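Local coordinates for protein putative N-acetylneuraminate lyase ([Ruminococcus] gnavus ATCC 29149, PDB 6RB7) that belongs to the dihydrodipicolinate synthetase family of TIM-barrel proteins, in which extra helices follow the eight-stranded barrel, at residues Tyr288-Ala293 and Glu319-Ala324. Residues are numbered along the deposited sequence; the frame is centred on the assembly and turned at random.
Sequences YAVIKA and EIVKEA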
loop_
_atom_site.group_PDB
_atom_site.type_symbol
_atom_site.label_atom_id
_atom_site.label_comp_id
_atom_site.label_asym_id
_atom_site.label_seq_id
_atom_site.Cartn_x
_atom_site.Cartn_y
_atom_site.Cartn_z
ATOM N N TYR A 288 -0.562 -25.286 -1.976
ATOM C CA TYR A 288 0.435 -26.368 -2.113
ATOM C C TYR A 288 -0.144 -27.673 -1.538
ATOM O O TYR A 288 0.239 -28.727 -2.029
ATOM C CB TYR A 288 1.805 -25.955 -1.585
ATOM C CG TYR A 288 2.355 -24.799 -2.379
ATOM C CD1 TYR A 288 2.732 -24.967 -3.702
ATOM C CD2 TYR A 288 2.389 -23.524 -1.856
ATOM C CE1 TYR A 288 3.170 -23.910 -4.476
ATOM C CE2 TYR A 288 2.810 -22.450 -2.632
ATOM C CZ TYR A 288 3.161 -22.640 -3.958
ATOM O OH TYR A 288 3.617 -21.587 -4.727
ATOM N N ALA A 289 -0.990 -27.578 -0.518
ATOM C CA ALA A 289 -1.673 -28.796 0.030
ATOM C C ALA A 289 -2.593 -29.361 -1.058
ATOM O O ALA A 289 -2.668 -30.609 -1.210
ATOM C CB ALA A 289 -2.427 -28.460 1.275
ATOM N N VAL A 290 -3.304 -28.486 -1.780
ATOM C CA VAL A 290 -4.169 -28.923 -2.901
ATOM C C VAL A 290 -3.299 -29.602 -3.949
ATOM O O VAL A 290 -3.635 -30.675 -4.417
ATOM C CB VAL A 290 -4.967 -27.745 -3.495
ATOM C CG1 VAL A 290 -5.661 -28.141 -4.772
ATOM C CG2 VAL A 290 -5.903 -27.160 -2.476
ATOM N N ILE A 291 -2.167 -28.985 -4.330
ATOM C CA ILE A 291 -1.319 -29.581 -5.395
ATOM C C ILE A 291 -0.790 -30.951 -4.958
ATOM O O ILE A 291 -0.816 -31.872 -5.761
ATOM C CB ILE A 291 -0.167 -28.606 -5.779
ATOM C CG1 ILE A 291 -0.742 -27.383 -6.504
ATOM C CG2 ILE A 291 0.852 -29.323 -6.642
ATOM C CD1 ILE A 291 0.279 -26.297 -6.750
ATOM N N LYS A 292 -0.342 -31.105 -3.705
ATOM C CA LYS A 292 0.181 -32.429 -3.292
ATOM C C LYS A 292 -0.941 -33.460 -3.373
ATOM O O LYS A 292 -0.666 -34.586 -3.777
ATOM C CB LYS A 292 0.761 -32.313 -1.890
ATOM C CG LYS A 292 2.015 -31.458 -1.848
ATOM C CD LYS A 292 2.638 -31.321 -0.467
ATOM C CE LYS A 292 3.640 -30.175 -0.421
ATOM N NZ LYS A 292 4.372 -30.183 0.856
ATOM N N ALA A 293 -2.171 -33.085 -3.041
ATOM C CA ALA A 293 -3.310 -34.034 -3.099
ATOM C C ALA A 293 -3.632 -34.375 -4.571
ATOM O O ALA A 293 -3.960 -35.536 -4.897
ATOM C CB ALA A 293 -4.493 -33.501 -2.356
ATOM N N GLU A 319 -13.511 -32.228 -2.619
ATOM C CA GLU A 319 -14.298 -31.991 -3.853
ATOM C C GLU A 319 -13.538 -31.041 -4.784
ATOM O O GLU A 319 -13.512 -31.234 -6.012
ATOM C CB GLU A 319 -15.638 -31.335 -3.498
ATOM C CG GLU A 319 -16.646 -31.294 -4.631
ATOM C CD GLU A 319 -18.109 -31.342 -4.189
ATOM O OE1 GLU A 319 -18.522 -30.533 -3.309
ATOM O OE2 GLU A 319 -18.847 -32.200 -4.721
ATOM N N ILE A 320 -12.912 -30.014 -4.204
ATOM C CA ILE A 320 -12.126 -29.022 -4.978
ATOM C C ILE A 320 -10.876 -29.708 -5.552
ATOM O O ILE A 320 -10.540 -29.491 -6.739
ATOM C CB ILE A 320 -11.784 -27.822 -4.080
ATOM C CG1 ILE A 320 -13.054 -27.045 -3.718
ATOM C CG2 ILE A 320 -10.750 -26.919 -4.745
ATOM C CD1 ILE A 320 -12.874 -26.009 -2.603
ATOM N N VAL A 321 -10.184 -30.498 -4.736
ATOM C CA VAL A 321 -8.983 -31.250 -5.177
ATOM C C VAL A 321 -9.365 -32.136 -6.370
ATOM O O VAL A 321 -8.700 -32.138 -7.395
ATOM C CB VAL A 321 -8.407 -32.095 -4.030
ATOM C CG1 VAL A 321 -7.390 -33.069 -4.564
ATOM C CG2 VAL A 321 -7.850 -31.225 -2.912
ATOM N N LYS A 322 -10.449 -32.901 -6.252
ATOM C CA LYS A 322 -10.824 -33.830 -7.342
ATOM C C LYS A 322 -11.228 -33.066 -8.592
ATOM O O LYS A 322 -10.895 -33.534 -9.711
ATOM C CB LYS A 322 -11.970 -34.714 -6.855
ATOM C CG LYS A 322 -11.511 -35.727 -5.835
ATOM C CD LYS A 322 -12.709 -36.517 -5.303
ATOM C CE LYS A 322 -13.353 -37.386 -6.378
ATOM N NZ LYS A 322 -14.834 -37.489 -6.257
ATOM N N GLU A 323 -11.946 -31.959 -8.439
ATOM C CA GLU A 323 -12.348 -31.127 -9.597
ATOM C C GLU A 323 -11.099 -30.577 -10.291
ATOM O O GLU A 323 -10.997 -30.698 -11.540
ATOM C CB GLU A 323 -13.277 -30.016 -9.155
ATOM C CG GLU A 323 -13.835 -29.244 -10.319
ATOM C CD GLU A 323 -14.903 -28.223 -9.929
ATOM O OE1 GLU A 323 -15.030 -27.921 -8.699
ATOM O OE2 GLU A 323 -15.570 -27.686 -10.859
ATOM N N ALA A 324 -10.166 -30.020 -9.539
ATOM C CA ALA A 324 -8.936 -29.452 -10.148
ATOM C C ALA A 324 -8.126 -30.552 -10.822
ATOM O O ALA A 324 -7.604 -30.321 -11.925
ATOM C CB ALA A 324 -8.122 -28.719 -9.121
#
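The methyl CG1 of Val321 sits over one face of the Ala293 carbonyl group, 4.0 Å from Ala293 C. The line from carbon to methyl runs about 10° from the normal of the plane through Ala293 CA, C and O, so the approach is over the face rather than at the edge, and Ala293 CB projects on that same side. The contact belongs to the helical region that follows the TIM barrel, joining helix 287-299 to helix 317-335 by apolar packing. Its size is modest: the two segments bury 177 Å² together, most of it on Val321 and Val290.

The two methyls of Val321 divide the work. With CG1 anti to the backbone N (chi1 168°), that branch reaches Ala293, where CB and CG1 approach to 3.7 Å. The second branch, CG2, meets Val290 CG1 more loosely at 4.2 Å and stays 4.1 Å from Ala293 CB. Val290 and Ala293 are three residues apart on one helix face, and Val321 also touches Ile294 and Ile297. The i, i+3, i+4, i+7 spacing of these four neighbours is that of a knobs-into-holes hole, with Val321 as the knob.

Met280 of helix 263-281 touches Val290 and Ala324, and Lys279 forms a salt bridge with Glu323. Helix 287-299 is tied to the residues around strands 41-43 and 74-77 by Lys292, whose NZ forms a salt bridge with Glu83 and a hydrogen bond to Ala47 O. Between the segments 288-293 and 319-324, the CA atoms come nearest at Val290 CA and Val321 CA, 5.8 Å apart.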